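Local coordinates for putative branched-chain amino acid ABC transporter, periplasmic branched-chain amino acid-binding protein (Pseudomonas protegens Pf-5, PDB 4RU0), which probably binds branched-chain amino acids or related small solutes in the periplasm and hands them to an ABC transporter for uptake, at residues 31-36 against 75-80; 37-42 against 107-112; 235-240 against 263-268. One frame throughout, in Å; residues are numbered along the deposited sequence.

Interaction 1: 31-36 against 75-80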
# COMPACT_ATOMS: atom_id res chain seq x y z
N PRO A 31 19.17 22.24 -10.87
CA PRO A 31 19.93 21.25 -10.09
C PRO A 31 19.83 21.48 -8.58
O PRO A 31 19.96 20.52 -7.82
CB PRO A 31 21.37 21.45 -10.58
CG PRO A 31 21.24 22.01 -11.93
CD PRO A 31 20.02 22.89 -11.89
N ASP A 32 19.58 22.72 -8.16
CA ASP A 32 19.47 23.07 -6.75
C ASP A 32 18.24 22.45 -6.09
O ASP A 32 18.13 22.39 -4.87
CB ASP A 32 19.44 24.58 -6.59
CG ASP A 32 20.51 25.26 -7.41
OD1 ASP A 32 21.58 25.56 -6.84
OD2 ASP A 32 20.29 25.49 -8.62
N GLN A 33 17.31 22.00 -6.92
CA GLN A 33 16.08 21.38 -6.45
C GLN A 33 16.22 19.86 -6.33
O GLN A 33 17.12 19.27 -6.93
CB GLN A 33 14.93 21.74 -7.39
CG GLN A 33 14.79 23.24 -7.64
CD GLN A 33 13.90 23.56 -8.83
OE1 GLN A 33 13.94 22.86 -9.85
NE2 GLN A 33 13.11 24.61 -8.72
N GLN A 34 15.35 19.24 -5.54
CA GLN A 34 15.31 17.78 -5.41
C GLN A 34 14.24 17.22 -6.34
O GLN A 34 13.07 17.60 -6.25
CB GLN A 34 15.02 17.37 -3.96
CG GLN A 34 14.76 15.88 -3.78
CD GLN A 34 16.02 15.05 -3.80
OE1 GLN A 34 16.83 15.11 -2.87
NE2 GLN A 34 16.21 14.27 -4.86
N PHE A 35 14.64 16.31 -7.22
CA PHE A 35 13.71 15.78 -8.21
C PHE A 35 12.81 14.68 -7.64
O PHE A 35 13.27 13.77 -6.96
CB PHE A 35 14.46 15.25 -9.44
CG PHE A 35 13.55 14.74 -10.52
CD1 PHE A 35 12.42 15.46 -10.89
CD2 PHE A 35 13.83 13.56 -11.18
CE1 PHE A 35 11.58 15.00 -11.89
CE2 PHE A 35 13.00 13.09 -12.18
CZ PHE A 35 11.87 13.82 -12.53
N PHE A 36 11.52 14.79 -7.94
CA PHE A 36 10.54 13.83 -7.49
C PHE A 36 9.81 13.25 -8.69
O PHE A 36 8.81 13.81 -9.14
CB PHE A 36 9.54 14.49 -6.53
CG PHE A 36 8.91 13.55 -5.56
CD1 PHE A 36 9.32 13.52 -4.24
CD2 PHE A 36 7.89 12.69 -5.96
CE1 PHE A 36 8.73 12.66 -3.33
CE2 PHE A 36 7.30 11.81 -5.06
CZ PHE A 36 7.72 11.80 -3.74
N LYS A 75 14.00 22.95 -2.23
CA LYS A 75 12.76 22.95 -3.00
C LYS A 75 12.58 21.64 -3.77
O LYS A 75 13.55 20.96 -4.10
CB LYS A 75 12.73 24.14 -3.96
CG LYS A 75 12.80 25.50 -3.27
CD LYS A 75 12.91 26.64 -4.28
CE LYS A 75 13.00 28.00 -3.59
NZ LYS A 75 13.04 29.12 -4.57
N LEU A 76 11.32 21.30 -4.04
CA LEU A 76 10.99 20.06 -4.73
C LEU A 76 10.51 20.34 -6.14
O LEU A 76 9.66 21.20 -6.36
CB LEU A 76 9.91 19.29 -3.95
CG LEU A 76 10.33 18.31 -2.85
CD1 LEU A 76 11.42 18.89 -1.96
CD2 LEU A 76 9.12 17.93 -2.01
N VAL A 77 11.06 19.61 -7.11
CA VAL A 77 10.60 19.73 -8.48
C VAL A 77 10.13 18.36 -8.96
O VAL A 77 10.76 17.35 -8.66
CB VAL A 77 11.70 20.30 -9.42
CG1 VAL A 77 12.96 19.46 -9.34
CG2 VAL A 77 11.20 20.40 -10.85
N TRP A 78 9.01 18.33 -9.68
CA TRP A 78 8.47 17.07 -10.15
C TRP A 78 7.99 17.15 -11.59
O TRP A 78 7.72 18.24 -12.11
CB TRP A 78 7.31 16.61 -9.25
CG TRP A 78 6.16 17.57 -9.21
CD1 TRP A 78 5.07 17.59 -10.04
CD2 TRP A 78 5.97 18.65 -8.28
NE1 TRP A 78 4.22 18.61 -9.69
CE2 TRP A 78 4.75 19.28 -8.61
CE3 TRP A 78 6.71 19.14 -7.20
CZ2 TRP A 78 4.26 20.37 -7.90
CZ3 TRP A 78 6.23 20.22 -6.50
CH2 TRP A 78 5.01 20.82 -6.85
N GLN A 79 7.90 15.99 -12.23
CA GLN A 79 7.40 15.89 -13.59
C GLN A 79 6.69 14.56 -13.78
O GLN A 79 7.08 13.55 -13.19
CB GLN A 79 8.53 16.05 -14.61
CG GLN A 79 8.05 16.23 -16.05
CD GLN A 79 9.18 16.45 -17.04
OE1 GLN A 79 10.27 15.90 -16.88
NE2 GLN A 79 8.92 17.25 -18.06
N GLU A 80 5.66 14.56 -14.61
CA GLU A 80 4.89 13.35 -14.86
C GLU A 80 5.30 12.66 -16.15
O GLU A 80 5.59 13.32 -17.16
CB GLU A 80 3.40 13.67 -14.91
CG GLU A 80 2.64 13.29 -13.66
CD GLU A 80 1.22 13.82 -13.66
OE1 GLU A 80 0.29 13.06 -14.00
OE2 GLU A 80 1.03 15.00 -13.30
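Gln-34 and Val-77 lie at the middle of a parallel backbone ladder. Gln-34 gives its N-H to Lys-75 O (2.9 Å) in a nearly straight bond, and its own carbonyl oxygen receives Val-77 N at 3.0 Å. Phe-36 N then reaches back to Val-77 O at 2.8 Å, more bent at 151°. Between these bonds the CA-H groups of Leu-76 and Phe-35 also point at carbonyl oxygens, those of Gln-34 and Val-77.

This is the hydrogen-bonded seam of a beta-alpha-beta unit: strand 34-40 leads through helix 47-67 into strand 76-82, the pairing that starts the first lobe of the periplasmic binding protein fold. Helix 47-67 covers the face bearing Phe-36 and Leu-76, both of which touch Leu-61.

The side-chain contacts fall on both faces. On the one bearing Phe-35 and Val-77, Gln-33 crosses Val-77 at about a right angle, with Gln-33 OE1 3.4 Å from Val-77 CB and Gln-33 CB 3.6 Å from Val-77 CG1. Phe-35 holds CG anti to the backbone N (chi1 -177°), and the ring beyond it extends alongside 75-80, with CD1 3.4 Å from Val-77 O, while Gln-79 N lies at the ring edge near CE1. Phe-97 meets the same ring edge-to-face. On the other face the CB atoms of Phe-36 and Trp-78 are 4.1 Å apart, and Trp-78 CB comes within 3.2 Å of Phe-36 O. The amide of Gln-34 turns away from this seam, where OE1 accepts a hydrogen bond from Leu-353 N.

Interaction 2: 37-42 against 107-112; sequences PLATYR and AVYQPN
Tyr-109 and Asn-112 reach Pro-37 and Ala-39 through different first torsions. Tyr-109 holds CG anti to its backbone N (chi1 -170°), and its ring passes beside Pro-37; Asn-112 sets CG beside its backbone N, anti to the carbonyl carbon (chi1 -61°), with the amide facing strand 34-40. Residues 108-110 are extended, and 108-112 runs in nearly the same direction as this strand, on the flank where a Rossmann-like sheet would carry its next parallel strand, yet forms no regular strand itself.

Two waters fill in for the missing ladder. Water 1 accepts from Ala-39 N and also sits within hydrogen-bonding distance of the carbonyl oxygens of Pro-37 and Gln-110. Water 2 accepts from Gln-110 N, 2.9 Å away, and lies close to Pro-37 O and to Gln-110 OE1. Both waters thus meet at the buried Pro-37 carbonyl.

The direct polar link is Asn-112 ND2 to Ala-39 O, 2.9 Å and nearly straight. The acceptor lies in the plane of the amide, whereas the donor is tilted 32° from the carbonyl plane of Ala-39.

Van der Waals contacts complete the seam. The apolar pair is Pro-37 with Tyr-109: Pro-37 CG comes 3.6 Å from Tyr-109 CD1 and Pro-37 CB 3.8 Å from Tyr-109 CE1, the two side chains crossing obliquely. Ala-39 CB touches Pro-111 O at 3.5 Å and Tyr-109 OH at 3.7 Å. Tyr-94 meets the Tyr-109 ring edge-to-face.

Just past the strand, Tyr-41 belongs to the pocket, where its OH makes a weak hydrogen bond to the bound pentaoxaheptadecane; at the ring edge, CE2 lies 3.8 Å from Asn-112 O.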
# COMPACT_ATOMS: atom_id res chain seq x y z
N PRO A 37 10.33 12.13 -9.23
CA PRO A 37 9.73 11.53 -10.43
C PRO A 37 8.31 11.03 -10.16
O PRO A 37 8.05 10.45 -9.10
CB PRO A 37 10.68 10.37 -10.74
CG PRO A 37 11.33 10.04 -9.44
CD PRO A 37 11.46 11.34 -8.72
N LEU A 38 7.41 11.28 -11.10
CA LEU A 38 6.02 10.85 -10.96
C LEU A 38 5.60 9.97 -12.13
O LEU A 38 5.37 10.45 -13.24
CB LEU A 38 5.09 12.05 -10.83
CG LEU A 38 5.26 12.88 -9.56
CD1 LEU A 38 4.25 14.01 -9.50
CD2 LEU A 38 5.15 12.00 -8.32
N ALA A 39 5.50 8.67 -11.87
CA ALA A 39 5.05 7.71 -12.88
C ALA A 39 3.54 7.53 -12.77
O ALA A 39 3.05 6.87 -11.85
CB ALA A 39 5.77 6.37 -12.71
N THR A 40 2.81 8.13 -13.70
CA THR A 40 1.36 8.22 -13.57
C THR A 40 0.63 7.72 -14.81
O THR A 40 1.20 7.68 -15.91
CB THR A 40 0.91 9.67 -13.30
OG1 THR A 40 1.24 10.49 -14.43
CG2 THR A 40 1.58 10.23 -12.05
N TYR A 41 -0.63 7.33 -14.64
CA TYR A 41 -1.49 7.04 -15.78
C TYR A 41 -2.71 7.96 -15.78
O TYR A 41 -3.40 8.09 -14.77
CB TYR A 41 -1.93 5.56 -15.78
CG TYR A 41 -2.27 4.97 -14.43
CD1 TYR A 41 -3.56 5.08 -13.91
CD2 TYR A 41 -1.32 4.26 -13.70
CE1 TYR A 41 -3.88 4.52 -12.68
CE2 TYR A 41 -1.63 3.71 -12.47
CZ TYR A 41 -2.91 3.84 -11.97
OH TYR A 41 -3.22 3.28 -10.75
N ARG A 42 -2.95 8.61 -16.91
CA ARG A 42 -4.11 9.47 -17.08
C ARG A 42 -4.90 9.06 -18.31
O ARG A 42 -5.82 9.75 -18.74
CB ARG A 42 -3.69 10.93 -17.19
CG ARG A 42 -3.09 11.47 -15.90
CD ARG A 42 -2.59 12.89 -16.07
NE ARG A 42 -2.09 13.42 -14.80
CZ ARG A 42 -2.87 13.95 -13.86
NH1 ARG A 42 -4.18 14.01 -14.04
NH2 ARG A 42 -2.33 14.41 -12.74
N ALA A 107 16.10 10.72 -5.60
CA ALA A 107 16.41 10.11 -4.32
C ALA A 107 15.69 8.78 -4.16
O ALA A 107 16.29 7.79 -3.74
CB ALA A 107 16.04 11.05 -3.18
N VAL A 108 14.41 8.77 -4.50
CA VAL A 108 13.57 7.58 -4.40
C VAL A 108 12.66 7.50 -5.61
O VAL A 108 12.33 8.53 -6.22
CB VAL A 108 12.72 7.57 -3.12
CG1 VAL A 108 13.59 7.34 -1.89
CG2 VAL A 108 11.95 8.86 -3.00
N TYR A 109 12.25 6.29 -5.98
CA TYR A 109 11.40 6.11 -7.14
C TYR A 109 10.17 5.24 -6.84
O TYR A 109 10.28 4.15 -6.28
CB TYR A 109 12.20 5.50 -8.29
CG TYR A 109 11.44 5.51 -9.60
CD1 TYR A 109 11.49 6.61 -10.44
CD2 TYR A 109 10.65 4.42 -9.98
CE1 TYR A 109 10.79 6.63 -11.63
CE2 TYR A 109 9.95 4.44 -11.17
CZ TYR A 109 10.02 5.54 -11.99
OH TYR A 109 9.32 5.56 -13.17
N GLN A 110 9.00 5.74 -7.25
CA GLN A 110 7.74 5.03 -7.05
C GLN A 110 7.06 4.74 -8.38
O GLN A 110 6.44 5.61 -8.97
CB GLN A 110 6.79 5.84 -6.16
CG GLN A 110 7.29 6.03 -4.75
CD GLN A 110 6.97 7.41 -4.19
OE1 GLN A 110 7.15 8.42 -4.88
NE2 GLN A 110 6.50 7.46 -2.95
N PRO A 111 7.20 3.49 -8.87
CA PRO A 111 6.65 3.13 -10.18
C PRO A 111 5.12 3.20 -10.25
O PRO A 111 4.59 3.35 -11.35
CB PRO A 111 7.14 1.69 -10.38
CG PRO A 111 7.51 1.20 -9.03
CD PRO A 111 7.97 2.40 -8.26
N ASN A 112 4.45 3.11 -9.11
CA ASN A 112 2.99 3.15 -9.07
C ASN A 112 2.36 2.12 -10.01
O ASN A 112 1.54 2.45 -10.85
CB ASN A 112 2.47 4.55 -9.42
CG ASN A 112 2.96 5.61 -8.45
OD1 ASN A 112 3.01 5.40 -7.24
ND2 ASN A 112 3.34 6.77 -8.98
O HOH W 1 6.24 8.24 -9.13
O HOH W 2 8.77 8.61 -7.20

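Interaction 3: 235-240 against 263-268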
# COMPACT_ATOMS: atom_id res chain seq x y z
N PRO A 235 -18.50 -20.25 6.62
CA PRO A 235 -17.38 -19.77 7.44
C PRO A 235 -17.79 -18.55 8.26
O PRO A 235 -18.75 -17.87 7.90
CB PRO A 235 -16.32 -19.41 6.40
CG PRO A 235 -17.12 -18.98 5.22
CD PRO A 235 -18.32 -19.91 5.20
N ASP A 236 -17.06 -18.28 9.34
CA ASP A 236 -17.35 -17.15 10.21
C ASP A 236 -16.92 -15.85 9.56
O ASP A 236 -17.53 -14.81 9.78
CB ASP A 236 -16.64 -17.32 11.56
CG ASP A 236 -17.01 -18.62 12.25
OD1 ASP A 236 -16.29 -19.63 12.07
OD2 ASP A 236 -18.02 -18.64 12.98
N TRP A 237 -15.88 -15.90 8.74
CA TRP A 237 -15.38 -14.72 8.04
C TRP A 237 -14.91 -15.04 6.62
O TRP A 237 -14.44 -16.14 6.35
CB TRP A 237 -14.22 -14.08 8.82
CG TRP A 237 -14.63 -13.59 10.17
CD1 TRP A 237 -14.60 -14.30 11.34
CD2 TRP A 237 -15.12 -12.29 10.50
NE1 TRP A 237 -15.05 -13.52 12.38
CE2 TRP A 237 -15.38 -12.28 11.89
CE3 TRP A 237 -15.38 -11.13 9.76
CZ2 TRP A 237 -15.88 -11.15 12.56
CZ3 TRP A 237 -15.88 -10.01 10.42
CH2 TRP A 237 -16.12 -10.03 11.81
N VAL A 238 -15.06 -14.07 5.72
CA VAL A 238 -14.44 -14.17 4.41
C VAL A 238 -13.40 -13.06 4.21
O VAL A 238 -13.70 -11.87 4.32
CB VAL A 238 -15.48 -14.09 3.27
CG1 VAL A 238 -14.77 -14.00 1.91
CG2 VAL A 238 -16.39 -15.31 3.31
N PHE A 239 -12.17 -13.49 3.96
CA PHE A 239 -11.07 -12.60 3.60
C PHE A 239 -11.12 -12.43 2.08
O PHE A 239 -10.76 -13.34 1.33
CB PHE A 239 -9.74 -13.20 4.06
CG PHE A 239 -8.56 -12.26 3.97
CD1 PHE A 239 -8.74 -10.90 3.75
CD2 PHE A 239 -7.27 -12.74 4.12
CE1 PHE A 239 -7.65 -10.04 3.67
CE2 PHE A 239 -6.18 -11.89 4.05
CZ PHE A 239 -6.37 -10.53 3.82
N LEU A 240 -11.58 -11.27 1.62
CA LEU A 240 -11.81 -11.07 0.19
C LEU A 240 -10.59 -10.47 -0.49
O LEU A 240 -10.32 -9.28 -0.36
CB LEU A 240 -13.03 -10.18 -0.03
CG LEU A 240 -13.43 -10.04 -1.50
CD1 LEU A 240 -13.83 -11.39 -2.06
CD2 LEU A 240 -14.56 -9.02 -1.66
N HIS A 263 -19.58 -9.80 7.26
CA HIS A 263 -18.64 -10.83 7.68
C HIS A 263 -17.57 -10.97 6.61
O HIS A 263 -16.76 -11.91 6.65
CB HIS A 263 -19.33 -12.18 7.89
CG HIS A 263 -20.30 -12.20 9.03
ND1 HIS A 263 -20.86 -13.37 9.52
CD2 HIS A 263 -20.82 -11.20 9.78
CE1 HIS A 263 -21.68 -13.08 10.52
NE2 HIS A 263 -21.67 -11.77 10.69
N ILE A 264 -17.57 -10.06 5.65
CA ILE A 264 -16.59 -10.06 4.57
C ILE A 264 -15.58 -8.93 4.78
O ILE A 264 -15.97 -7.78 4.94
CB ILE A 264 -17.24 -9.89 3.18
CG1 ILE A 264 -18.38 -10.89 2.98
CG2 ILE A 264 -16.19 -10.03 2.07
CD1 ILE A 264 -18.98 -10.85 1.60
N ILE A 265 -14.29 -9.27 4.78
CA ILE A 265 -13.26 -8.25 4.95
C ILE A 265 -12.35 -8.20 3.74
O ILE A 265 -11.65 -9.16 3.42
CB ILE A 265 -12.40 -8.50 6.20
CG1 ILE A 265 -13.29 -8.65 7.44
CG2 ILE A 265 -11.42 -7.36 6.39
CD1 ILE A 265 -12.52 -9.01 8.70
N GLY A 266 -12.36 -7.06 3.06
CA GLY A 266 -11.59 -6.92 1.85
C GLY A 266 -10.12 -6.61 2.07
O GLY A 266 -9.74 -5.98 3.06
N ASP A 267 -9.30 -7.10 1.14
CA ASP A 267 -7.91 -6.70 1.00
C ASP A 267 -7.81 -5.18 0.89
O ASP A 267 -8.79 -4.51 0.56
CB ASP A 267 -7.31 -7.36 -0.24
CG ASP A 267 -5.81 -7.29 -0.28
OD1 ASP A 267 -5.27 -6.28 -0.77
OD2 ASP A 267 -5.17 -8.27 0.17
N ILE A 268 -6.63 -4.62 1.13
CA ILE A 268 -6.46 -3.18 0.98
C ILE A 268 -6.67 -2.75 -0.47
O ILE A 268 -7.04 -1.62 -0.74
CB ILE A 268 -5.08 -2.70 1.48
CG1 ILE A 268 -3.96 -3.30 0.63
CG2 ILE A 268 -4.90 -3.05 2.95
CD1 ILE A 268 -2.62 -2.64 0.86
O HOH W 3 -20.69 -16.24 8.98
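Trp-237 meets His-263 and Ile-265 with successive atoms of its side chain. CB stands 4.0 Å from His-263 O. CG sits beside the backbone N, anti to the carbonyl carbon (chi1 -63°). Beyond it the six-membered ring meets both partners: Trp-237 CE3 lies 3.5 Å from the same His-263 oxygen and 3.7 Å from Ile-265 CD1, and Trp-237 CZ3, farther out, lies 3.9 Å from Ile-265 CD1. The indole nitrogen NE1 turns elsewhere, to Glu-172 OE2. The imidazole of His-263 lies oblique to the indole, its plane turned by 38°, and water 3 links its ND1 to Pro-235 O.

Four backbone bonds join the strands, all fairly straight. Val-238 N donates to His-263 O, Ile-265 N to Val-238 O, Leu-240 N to Ile-265 O and Asp-267 N to Leu-240 O. The shortest runs from Ile-265 N to Val-238 O, at 2.7 Å.

On the Phe-239 face, that ring turns an edge to Ile-265 O, 3.4 Å from Phe-239 CD1, and Leu-164 of helix 157-172 packs on both residues. Opposite, Ile-264 CG2 packs 3.8 Å from Leu-240 CB and also near Val-238 CG1. Past the strand end, Asp-267 forms a salt bridge with Arg-241 and accepts a hydrogen bond from the backbone N of Trp-269, a pocket residue.

Strand 237-241, helix 246-256 and strand 264-266 make a beta-alpha-beta crossover, the repeating unit of the Rossmann-like sheet in the second lobe of a periplasmic binding protein.

How the interactions relate
Interactions 1 and 2 share strand 34-40: the first uses its beginning, the second its later part. They touch where Glu-80 of interaction 1 meets Arg-42 and Thr-40 of interaction 2. Interaction 3 sits in a different sheet across the chain's centre, about 31 Å from interaction 2 and 42 Å from interaction 1, centre to centre. Interactions 1 and 3 are both parallel ladders within beta-alpha-beta units, but 1 is only partly buried and its flank carries glutamines and a lysine, while 3 is buried and mostly aliphatic and aromatic. Interaction 2, wholly buried, relies on waters and one side-chain amide instead, and includes a ligand-pocket residue.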